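Local coordinates for protein dihydropteroate synthase (Xanthomonas albilineans GPE PC73, PDB 6DAY) that probably catalyses the condensation of 4-aminobenzoate with 6-hydroxymethyl-7,8-dihydropterin diphosphate to 7,8-dihydropteroate, a step in folate biosynthesis, using magnesium, at residues G63-R68 with D101-E106; E78-V83 with P105-A110; L143-G148 with F195-A200; E165-L170 with L209-E214. One frame throughout, in Å; residues are numbered along the deposited sequence.

Contact 1. Residues G63-R68 with D101-E106; sequences GGESTR and DTFKPE. With PAB (4-aminobenzoic acid), chain R.
The carbonyl oxygen of Asp101 is held by two waters that carry it across to the chain at Gly64 and Glu65. Water 1 donates to Asp101 O at 2.7 Å and accepts from Gly64 N, while water 2 donates both to Asp101 O and, at 2.6 Å, to Glu65 O. This is the C-terminal rim of a TIM barrel: neighbouring parallel strands 59-63 and 98-101 end here, and the loops that follow them lie at the active-site end of the barrel. No direct hydrogen bond joins the two segments; the waters bridge them.

Further out the joint is made by side chains. Glu65 sets CG anti to its backbone nitrogen (chi1 -180°) and runs on extended, which sends its carboxylate across to Phe103 and Lys104. Glu65 OE2 lies 3.3 Å from Phe103 CE2, obliquely to the ring, with carboxylate and ring planes 25° apart. The same oxygen forms a salt bridge with Lys104 NZ, though the modelled 2.4 Å is too short to trust in detail. Water 3 donates to Glu65 OE2 at 2.7 Å and accepts from Phe103 N. Lys104 NZ has further partners in Glu79 and the carbonyl of Val74, so this ammonium sits amid several oxygens.

Two ST turns brace the loops: Arg68 N donates to Ser66 OG, and Lys104 N to Thr102 OG1, the latter just ahead of helix 105-114. At the far end Thr67, poorly ordered, receives a weak bond on OG1 from the amine N4 of 4-aminobenzoic acid, 3.4 Å away.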
# COMPACT_ATOMS: atom_id res chain seq x y z
N GLY D 63 5.95 -0.70 -17.33
CA GLY D 63 7.18 0.07 -17.33
C GLY D 63 8.17 -0.40 -16.30
O GLY D 63 7.78 -0.76 -15.19
N GLY D 64 9.46 -0.42 -16.64
CA GLY D 64 10.41 -0.89 -15.65
C GLY D 64 11.42 0.16 -15.24
O GLY D 64 12.39 -0.14 -14.55
N GLU D 65 11.22 1.42 -15.66
CA GLU D 65 12.16 2.48 -15.30
C GLU D 65 11.37 3.66 -14.80
O GLU D 65 10.58 4.25 -15.55
CB GLU D 65 13.05 2.88 -16.48
CG GLU D 65 14.06 4.00 -16.14
CD GLU D 65 15.15 4.18 -17.20
OE1 GLU D 65 16.28 4.62 -16.84
OE2 GLU D 65 14.88 3.88 -18.38
N SER D 66 11.69 4.10 -13.59
CA SER D 66 10.98 5.21 -12.99
C SER D 66 11.56 6.49 -13.56
O SER D 66 12.77 6.62 -13.74
CB SER D 66 11.13 5.19 -11.47
OG SER D 66 10.64 6.41 -10.91
N THR D 67 10.68 7.41 -13.92
CA THR D 67 11.10 8.73 -14.38
C THR D 67 10.61 9.81 -13.42
O THR D 67 10.58 10.99 -13.77
CB THR D 67 10.62 8.98 -15.81
OG1 THR D 67 9.21 8.73 -15.89
CG2 THR D 67 11.33 8.04 -16.78
N ARG D 68 10.22 9.41 -12.20
CA ARG D 68 9.84 10.33 -11.15
C ARG D 68 11.03 11.20 -10.74
O ARG D 68 12.19 10.84 -10.98
CB ARG D 68 9.30 9.56 -9.94
N ASP D 101 6.22 1.22 -21.45
CA ASP D 101 6.63 2.58 -21.09
C ASP D 101 8.15 2.59 -21.08
O ASP D 101 8.77 2.18 -20.10
CB ASP D 101 6.04 2.96 -19.72
CG ASP D 101 5.99 4.44 -19.50
OD1 ASP D 101 4.91 4.98 -19.17
OD2 ASP D 101 7.03 5.08 -19.66
N THR D 102 8.76 3.08 -22.15
CA THR D 102 10.23 3.08 -22.24
C THR D 102 10.62 4.17 -23.21
O THR D 102 9.83 4.54 -24.09
CB THR D 102 10.77 1.74 -22.74
OG1 THR D 102 12.20 1.78 -22.72
CG2 THR D 102 10.35 1.46 -24.21
N PHE D 103 11.85 4.69 -23.06
CA PHE D 103 12.40 5.60 -24.05
C PHE D 103 13.54 4.97 -24.84
O PHE D 103 14.10 5.63 -25.74
CB PHE D 103 12.85 6.93 -23.42
CG PHE D 103 13.92 6.81 -22.39
CD1 PHE D 103 15.27 6.77 -22.75
CD2 PHE D 103 13.58 6.80 -21.04
CE1 PHE D 103 16.27 6.66 -21.76
CE2 PHE D 103 14.57 6.69 -20.06
CZ PHE D 103 15.91 6.63 -20.41
N LYS D 104 13.85 3.69 -24.58
CA LYS D 104 15.03 3.04 -25.18
C LYS D 104 14.63 2.19 -26.37
O LYS D 104 13.79 1.29 -26.24
CB LYS D 104 15.73 2.17 -24.14
CG LYS D 104 16.22 2.93 -22.93
CD LYS D 104 17.11 2.00 -22.06
CE LYS D 104 17.70 2.72 -20.85
NZ LYS D 104 16.61 2.98 -19.83
N PRO D 105 15.21 2.42 -27.56
CA PRO D 105 14.81 1.63 -28.72
C PRO D 105 15.03 0.14 -28.53
O PRO D 105 14.27 -0.67 -29.07
CB PRO D 105 15.67 2.21 -29.86
CG PRO D 105 16.76 3.00 -29.18
CD PRO D 105 16.17 3.48 -27.87
N GLU D 106 16.06 -0.26 -27.78
CA GLU D 106 16.30 -1.68 -27.59
C GLU D 106 15.15 -2.33 -26.84
O GLU D 106 14.77 -3.47 -27.16
CB GLU D 106 17.61 -1.89 -26.79
CG GLU D 106 18.89 -1.30 -27.43
CD GLU D 106 19.21 0.14 -26.98
OE1 GLU D 106 18.30 0.98 -26.68
OE2 GLU D 106 20.41 0.45 -26.95
C1' PAB R . 4.84 13.62 -10.00
O1' PAB R . 4.39 13.21 -8.91
O2' PAB R . 4.86 14.84 -10.25
C1 PAB R . 5.37 12.63 -11.03
C2 PAB R . 5.24 11.28 -10.76
C3 PAB R . 5.70 10.34 -11.65
C4 PAB R . 6.31 10.75 -12.83
C5 PAB R . 6.45 12.11 -13.10
C6 PAB R . 5.98 13.06 -12.21
N4 PAB R . 6.80 9.74 -13.75
O HOH W 1 10.39 0.20 -19.27
O HOH W 2 9.19 2.94 -17.32
O HOH W 3 12.96 3.63 -20.26

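Contact 2. Residues E78-V83 with P105-A110; sequences EELRRV and PEVMRA. With PAB (4-aminobenzoic acid), chain F.
Leu80 turns its CG to the backbone-nitrogen side (chi1 -67°) and then extends, which carries CD2 over to Val107 and Ala110; Val107 answers with CG1 anti to its own nitrogen (chi1 179°), spreading its two methyls between Glu79, Leu80 and Val83. Leu80 CD2 ends 3.8 Å from Ala110 CB and 3.9 Å from Val107 CG2, the leucine and valine lying alongside but pointing opposite ways. The other branch, Val107 CG1, meets Val83 CG2 at 3.8 Å, the two valines crossing nearly at right angles.

Helices 76-93 and 105-114 are consecutive outer helices of the TIM barrel, joined through strand 98-101, and their axes here run side by side 10.2 Å apart at a crossing angle of -26°. Glu79 packs its CD 3.8 Å from Val107 CG2, while its carboxylate is engaged by Lys104 and Thr102.

On another side of helix 76-93, Glu78 OE2 takes a bond of 2.9 Å from Arg82 NE through its anti lone pair. Ring carbon C2 of a 4-aminobenzoic acid lies oblique to the Arg82 guanidinium, 3.2 Å from Arg82 NH2; that molecule is also hydrogen-bonded to His48 of the second subunit. Leu80 and Arg81 pack on Phe33 of the second subunit, where Arg81 also forms a salt bridge with Asp31.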
# COMPACT_ATOMS: atom_id res chain seq x y z
N GLU D 78 18.85 -4.27 -17.16
CA GLU D 78 17.92 -4.44 -16.04
C GLU D 78 16.49 -4.10 -16.45
O GLU D 78 15.55 -4.79 -16.05
CB GLU D 78 18.37 -3.58 -14.85
CG GLU D 78 17.42 -3.60 -13.65
CD GLU D 78 17.26 -4.96 -13.01
OE1 GLU D 78 18.22 -5.77 -13.08
OE2 GLU D 78 16.19 -5.20 -12.42
N GLU D 79 16.33 -3.06 -17.28
CA GLU D 79 15.00 -2.70 -17.76
C GLU D 79 14.38 -3.87 -18.52
O GLU D 79 13.21 -4.21 -18.31
CB GLU D 79 15.08 -1.44 -18.63
CG GLU D 79 13.71 -0.87 -18.94
CD GLU D 79 13.74 0.43 -19.76
OE1 GLU D 79 14.84 0.96 -20.03
OE2 GLU D 79 12.65 0.91 -20.12
N LEU D 80 15.18 -4.54 -19.36
CA LEU D 80 14.69 -5.73 -20.07
C LEU D 80 14.35 -6.85 -19.10
O LEU D 80 13.33 -7.53 -19.27
CB LEU D 80 15.76 -6.23 -21.07
CG LEU D 80 16.04 -5.28 -22.24
CD1 LEU D 80 17.32 -5.71 -22.99
CD2 LEU D 80 14.84 -5.30 -23.17
N ARG D 81 15.18 -7.07 -18.07
CA ARG D 81 14.91 -8.14 -17.11
C ARG D 81 13.60 -7.89 -16.38
O ARG D 81 12.95 -8.83 -15.93
CB ARG D 81 16.05 -8.27 -16.09
CG ARG D 81 17.05 -9.33 -16.43
CD ARG D 81 17.93 -9.63 -15.23
NE ARG D 81 18.89 -8.55 -14.99
CZ ARG D 81 19.99 -8.38 -15.71
NH1 ARG D 81 20.26 -9.21 -16.70
NH2 ARG D 81 20.82 -7.38 -15.43
N ARG D 82 13.18 -6.64 -16.30
CA ARG D 82 11.93 -6.31 -15.61
C ARG D 82 10.73 -6.45 -16.53
O ARG D 82 9.76 -7.13 -16.18
CB ARG D 82 12.02 -4.89 -15.08
CG ARG D 82 13.02 -4.75 -13.96
CD ARG D 82 13.15 -3.30 -13.57
NE ARG D 82 14.14 -3.15 -12.51
CZ ARG D 82 14.38 -2.01 -11.88
NH1 ARG D 82 13.69 -0.92 -12.20
NH2 ARG D 82 15.31 -1.97 -10.92
N VAL D 83 10.78 -5.81 -17.71
CA VAL D 83 9.56 -5.65 -18.49
C VAL D 83 9.29 -6.86 -19.36
O VAL D 83 8.13 -7.19 -19.60
CB VAL D 83 9.52 -4.33 -19.31
CG1 VAL D 83 9.73 -3.15 -18.41
CG2 VAL D 83 10.53 -4.29 -20.47
N PRO D 105 15.21 2.42 -27.56
CA PRO D 105 14.81 1.63 -28.72
C PRO D 105 15.03 0.14 -28.53
O PRO D 105 14.27 -0.67 -29.07
CB PRO D 105 15.67 2.21 -29.86
CG PRO D 105 16.76 3.00 -29.18
CD PRO D 105 16.17 3.48 -27.87
N GLU D 106 16.06 -0.26 -27.78
CA GLU D 106 16.30 -1.68 -27.59
C GLU D 106 15.15 -2.33 -26.84
O GLU D 106 14.77 -3.47 -27.16
CB GLU D 106 17.61 -1.89 -26.79
CG GLU D 106 18.89 -1.30 -27.43
CD GLU D 106 19.21 0.14 -26.98
OE1 GLU D 106 18.30 0.98 -26.68
OE2 GLU D 106 20.41 0.45 -26.95
N VAL D 107 14.57 -1.61 -25.88
CA VAL D 107 13.43 -2.12 -25.11
C VAL D 107 12.16 -2.07 -25.95
O VAL D 107 11.38 -3.03 -25.95
CB VAL D 107 13.27 -1.33 -23.80
CG1 VAL D 107 12.04 -1.87 -22.99
CG2 VAL D 107 14.54 -1.39 -22.94
N MET D 108 11.98 -1.00 -26.75
CA MET D 108 10.82 -0.96 -27.65
C MET D 108 10.82 -2.17 -28.57
O MET D 108 9.81 -2.87 -28.69
CB MET D 108 10.86 0.32 -28.52
CG MET D 108 10.88 1.61 -27.70
SD MET D 108 11.01 3.07 -28.81
CE MET D 108 11.24 4.39 -27.60
N ARG D 109 11.97 -2.46 -29.22
CA ARG D 109 11.98 -3.60 -30.12
C ARG D 109 11.78 -4.91 -29.38
O ARG D 109 11.04 -5.78 -29.86
CB ARG D 109 13.28 -3.63 -30.92
CG ARG D 109 13.43 -2.44 -31.87
CD ARG D 109 14.82 -2.60 -32.62
NE ARG D 109 15.10 -1.45 -33.47
CZ ARG D 109 14.66 -1.32 -34.71
NH1 ARG D 109 13.91 -2.28 -35.24
NH2 ARG D 109 14.95 -0.24 -35.42
N ALA D 110 12.46 -5.11 -28.24
CA ALA D 110 12.30 -6.39 -27.53
C ALA D 110 10.88 -6.55 -26.97
O ALA D 110 10.33 -7.66 -26.96
CB ALA D 110 13.31 -6.49 -26.39
C1' PAB F . 19.80 -2.96 -10.05
O1' PAB F . 20.97 -3.38 -10.17
O2' PAB F . 18.89 -3.75 -9.70
C1 PAB F . 19.50 -1.50 -10.35
C2 PAB F . 18.26 -0.98 -10.02
C3 PAB F . 17.98 0.35 -10.30
C4 PAB F . 18.94 1.15 -10.90
C5 PAB F . 20.19 0.62 -11.22
C6 PAB F . 20.46 -0.71 -10.95
N4 PAB F . 18.64 2.54 -11.17

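Contact 3. Residues L143-G148 with F195-A200; sequences LMHMPG and FGKSTA. With PAB (4-aminobenzoic acid), chain R.
Met144 and a bound 4-aminobenzoic acid sandwich the ring of Phe195, and this is the tight part of the contact. Met144 bends at chi3 (75°) to lay CE over the ring centre, 3.3 Å above its plane, a CH-pi contact with the sulfur also over that face. On the opposite face ligand carbon C5 sits offset toward the rim, and the ligand amine N4 comes within 3.1 Å of Phe195 CZ.

Lys197 NZ is also firmly gripped. Its three bonds go to His145 ND1 at 2.8 Å, where it lies in the plane of the imidazole at its edge, to Phe195 O at 2.9 Å and to the carbonyl of Gly192; His145 O is a long, weak extra contact.

The fit slackens at partly exposed Met146, whose SD stands 5.1 Å from the centroid of the Phe195 ring and oblique to it, a looser Met-aromatic contact. Pro147 is exposed to solvent but still sets CD 3.2 Å from Phe195 O.

Within the TIM barrel, the 143-148 segment leaves strand 141-144, next to strand 187-190. His145 meets Phe169 of helix 162-179 edge-to-face, and Lys197 packs on both that helix and helix 199-207.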
# COMPACT_ATOMS: atom_id res chain seq x y z
N LEU D 143 3.66 10.28 -27.67
CA LEU D 143 4.70 11.29 -27.59
C LEU D 143 4.38 12.22 -26.41
O LEU D 143 3.38 12.93 -26.44
CB LEU D 143 4.72 12.10 -28.88
CG LEU D 143 4.83 11.29 -30.18
CD1 LEU D 143 4.73 12.21 -31.38
CD2 LEU D 143 6.18 10.51 -30.19
N MET D 144 5.23 12.22 -25.39
CA MET D 144 5.02 13.01 -24.18
C MET D 144 5.89 14.25 -24.19
O MET D 144 6.98 14.25 -24.77
CB MET D 144 5.35 12.18 -22.95
CG MET D 144 4.65 12.72 -21.69
SD MET D 144 5.24 12.06 -20.11
CE MET D 144 6.80 12.95 -19.94
N HIS D 145 5.46 15.30 -23.50
CA HIS D 145 6.31 16.47 -23.32
C HIS D 145 7.07 16.39 -22.01
O HIS D 145 6.48 16.19 -20.94
CB HIS D 145 5.56 17.80 -23.34
CG HIS D 145 6.40 18.95 -22.89
ND1 HIS D 145 6.55 19.30 -21.56
CD2 HIS D 145 7.19 19.81 -23.59
CE1 HIS D 145 7.37 20.34 -21.46
NE2 HIS D 145 7.77 20.67 -22.68
N MET D 146 8.41 16.53 -22.10
CA MET D 146 9.11 16.77 -20.85
C MET D 146 10.31 17.65 -21.18
O MET D 146 10.86 17.55 -22.28
CB MET D 146 9.53 15.49 -20.13
CG MET D 146 10.67 14.76 -20.73
SD MET D 146 10.95 13.28 -19.73
CE MET D 146 11.90 13.98 -18.38
N PRO D 147 10.67 18.56 -20.30
CA PRO D 147 11.87 19.38 -20.57
C PRO D 147 13.16 18.63 -20.26
O PRO D 147 14.20 18.93 -20.86
CB PRO D 147 11.67 20.59 -19.64
CG PRO D 147 10.88 20.05 -18.50
CD PRO D 147 10.02 18.92 -19.03
N GLY D 148 13.12 17.65 -19.37
CA GLY D 148 14.34 17.04 -18.88
C GLY D 148 14.90 15.82 -19.61
O GLY D 148 15.16 15.86 -20.82
N PHE D 195 5.85 16.41 -15.27
CA PHE D 195 7.24 16.29 -15.73
C PHE D 195 7.82 17.68 -15.96
O PHE D 195 7.65 18.27 -17.03
CB PHE D 195 7.34 15.46 -17.01
CG PHE D 195 7.17 13.98 -16.80
CD1 PHE D 195 5.90 13.44 -16.59
CD2 PHE D 195 8.26 13.13 -16.80
CE1 PHE D 195 5.73 12.07 -16.42
CE2 PHE D 195 8.10 11.77 -16.62
CZ PHE D 195 6.83 11.24 -16.43
N GLY D 196 8.52 18.20 -14.96
CA GLY D 196 9.05 19.52 -15.16
C GLY D 196 8.02 20.62 -15.11
O GLY D 196 8.21 21.65 -15.77
N LYS D 197 6.89 20.41 -14.42
CA LYS D 197 5.83 21.41 -14.30
C LYS D 197 5.39 21.61 -12.86
O LYS D 197 5.15 20.65 -12.12
CB LYS D 197 4.63 21.01 -15.13
CG LYS D 197 4.93 20.99 -16.63
CD LYS D 197 4.29 19.81 -17.31
CE LYS D 197 4.66 19.78 -18.79
NZ LYS D 197 5.51 18.60 -19.01
N SER D 198 5.20 22.87 -12.49
CA SER D 198 4.68 23.20 -11.18
C SER D 198 3.19 22.87 -11.12
O SER D 198 2.54 22.61 -12.14
CB SER D 198 4.88 24.68 -10.90
OG SER D 198 3.95 25.42 -11.67
N THR D 199 2.63 22.91 -9.92
CA THR D 199 1.19 22.72 -9.80
C THR D 199 0.42 23.69 -10.68
O THR D 199 -0.53 23.30 -11.38
CB THR D 199 0.77 22.84 -8.34
OG1 THR D 199 1.36 21.78 -7.60
CG2 THR D 199 -0.76 22.76 -8.19
N ALA D 200 0.83 24.96 -10.68
CA ALA D 200 0.16 25.96 -11.50
C ALA D 200 0.24 25.62 -12.99
O ALA D 200 -0.76 25.74 -13.71
CB ALA D 200 0.77 27.35 -11.24
C1' PAB R . 4.84 13.62 -10.00
O1' PAB R . 4.39 13.21 -8.91
O2' PAB R . 4.86 14.84 -10.25
C1 PAB R . 5.37 12.63 -11.03
C2 PAB R . 5.24 11.28 -10.76
C3 PAB R . 5.70 10.34 -11.65
C4 PAB R . 6.31 10.75 -12.83
C5 PAB R . 6.45 12.11 -13.10
C6 PAB R . 5.98 13.06 -12.21
N4 PAB R . 6.80 9.74 -13.75

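Contact 4. Residues E165-L170 with L209-E214; sequences EVHRFL and LPRLCE
The backbones come nearest at His167 and Leu212, whose CA atoms are 6.4 Å apart, one on a regular turn of helix 162-179 and the other on the short, weakly bonded helix 209-212. Both belong to the layer of helices outside the TIM barrel, so this is helix packing at the periphery, about 13 Å from the bound 4-aminobenzoic acid as measured from the side chain of Val166.

Leu212 makes the apolar part of the contact. One branch, CD2, lies 3.8 Å from His167 CA and 3.9 Å from Leu170 CD1, the two leucines crossing at about a right angle; the other, CD1, approaches Val166 CG1 more distantly at 4.4 Å. Leu212 also packs on Pro191, in the loop after strand 187-190.

Nearer the surface, His167 carries its imidazole out with CG anti to the backbone nitrogen (chi1 -173°), over toward Arg211. The arginine chain bends at chi2 (85°) and chi3, bringing Arg211 NH1 within 2.9 Å of His167 NE2. The histidine lies at the edge of the guanidinium, near its plane, with the two flat groups turned 48° from each other; Arg211 is exposed and poorly ordered. The carbonyl oxygen of Arg211 sits in the plane of the imidazole at its edge, 3.7 Å from His167 CD2, buried and without a hydrogen-bonding partner in the model.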
# COMPACT_ATOMS: atom_id res chain seq x y z
N GLU D 165 4.09 26.42 -25.13
CA GLU D 165 5.36 25.70 -25.25
C GLU D 165 5.13 24.20 -25.38
O GLU D 165 5.79 23.52 -26.19
CB GLU D 165 6.27 26.05 -24.07
CG GLU D 165 7.01 27.39 -24.29
CD GLU D 165 7.60 28.00 -23.03
OE1 GLU D 165 7.15 29.11 -22.64
OE2 GLU D 165 8.52 27.40 -22.44
N VAL D 166 4.23 23.65 -24.58
CA VAL D 166 3.91 22.23 -24.72
C VAL D 166 3.29 21.98 -26.08
O VAL D 166 3.61 21.01 -26.78
CB VAL D 166 2.99 21.75 -23.59
CG1 VAL D 166 2.43 20.37 -23.90
CG2 VAL D 166 3.73 21.74 -22.26
N HIS D 167 2.40 22.87 -26.50
CA HIS D 167 1.76 22.70 -27.79
C HIS D 167 2.80 22.70 -28.89
O HIS D 167 2.80 21.82 -29.75
CB HIS D 167 0.75 23.83 -28.02
CG HIS D 167 -0.10 23.65 -29.24
ND1 HIS D 167 0.31 24.04 -30.50
CD2 HIS D 167 -1.36 23.18 -29.38
CE1 HIS D 167 -0.65 23.78 -31.37
NE2 HIS D 167 -1.67 23.25 -30.72
N ARG D 168 3.70 23.68 -28.85
CA ARG D 168 4.73 23.81 -29.87
C ARG D 168 5.60 22.55 -29.92
O ARG D 168 5.89 22.03 -31.01
CB ARG D 168 5.57 25.06 -29.60
N PHE D 169 6.05 22.08 -28.76
CA PHE D 169 6.88 20.87 -28.72
C PHE D 169 6.15 19.68 -29.33
O PHE D 169 6.72 18.90 -30.10
CB PHE D 169 7.29 20.57 -27.28
CG PHE D 169 8.04 19.27 -27.10
CD1 PHE D 169 9.42 19.23 -27.22
CD2 PHE D 169 7.36 18.11 -26.78
CE1 PHE D 169 10.14 18.03 -27.04
CE2 PHE D 169 8.07 16.91 -26.60
CZ PHE D 169 9.45 16.87 -26.73
N LEU D 170 4.87 19.50 -28.98
CA LEU D 170 4.15 18.34 -29.48
C LEU D 170 3.90 18.46 -30.98
O LEU D 170 3.93 17.46 -31.69
CB LEU D 170 2.85 18.15 -28.70
CG LEU D 170 3.20 17.68 -27.28
CD1 LEU D 170 1.92 17.72 -26.41
CD2 LEU D 170 3.82 16.29 -27.29
N LEU D 209 -6.54 21.99 -21.94
CA LEU D 209 -6.36 20.76 -22.71
C LEU D 209 -7.14 20.73 -24.03
O LEU D 209 -6.62 20.13 -24.98
CB LEU D 209 -6.71 19.57 -21.80
CG LEU D 209 -6.27 18.17 -22.20
CD1 LEU D 209 -4.73 18.06 -22.23
CD2 LEU D 209 -6.84 17.16 -21.23
N PRO D 210 -8.32 21.35 -24.17
CA PRO D 210 -9.00 21.29 -25.48
C PRO D 210 -8.14 21.79 -26.62
O PRO D 210 -8.23 21.25 -27.73
CB PRO D 210 -10.23 22.18 -25.25
CG PRO D 210 -10.53 21.98 -23.84
CD PRO D 210 -9.20 21.98 -23.17
N ARG D 211 -7.24 22.74 -26.34
CA ARG D 211 -6.36 23.32 -27.34
C ARG D 211 -5.38 22.29 -27.90
O ARG D 211 -4.95 22.38 -29.05
CB ARG D 211 -5.64 24.51 -26.69
CG ARG D 211 -4.60 25.22 -27.52
CD ARG D 211 -5.24 26.27 -28.42
NE ARG D 211 -5.97 25.67 -29.53
CZ ARG D 211 -5.41 24.99 -30.53
NH1 ARG D 211 -4.09 24.84 -30.58
NH2 ARG D 211 -6.16 24.48 -31.49
N LEU D 212 -5.05 21.28 -27.12
CA LEU D 212 -4.17 20.23 -27.60
C LEU D 212 -4.93 19.13 -28.33
O LEU D 212 -4.34 18.43 -29.14
CB LEU D 212 -3.44 19.56 -26.43
CG LEU D 212 -2.14 20.10 -25.84
CD1 LEU D 212 -1.70 19.15 -24.72
CD2 LEU D 212 -1.05 20.26 -26.89
N CYS D 213 -6.23 19.02 -28.10
CA CYS D 213 -6.97 17.98 -28.78
C CYS D 213 -7.31 18.36 -30.21
O CYS D 213 -7.81 17.52 -30.96
CB CYS D 213 -8.26 17.67 -27.97
SG CYS D 213 -7.94 17.10 -26.26
N GLU D 214 -6.96 19.59 -30.60
CA GLU D 214 -7.24 20.12 -31.93
C GLU D 214 -6.07 19.93 -32.86
O GLU D 214 -5.96 20.62 -33.88
CB GLU D 214 -7.61 21.60 -31.84

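Following the chain, contact 1 opens in the loop after strand 59-63, and segment 78-83 of contact 2, on helix 76-93, starts inside the loop that contact 1 closes. Both end on the same stretch at the start of helix 105-114, sharing Pro105 and Glu106; they tie two successive beta-alpha units of the barrel, and Glu79 reaches from contact 2 to Lys104 and Thr102 of contact 1. Contacts 3 and 4, by contrast, cross: 143-148 closes on 195-200, 165-170 on 209-214, with Phe169 packed against His145. Contacts 1 and 3 share one 4-aminobenzoic acid, and Thr67 touches Phe195 there. Contacts 2 and 4 lie on opposite sides of the chain's centre, about 30 Å apart between centres.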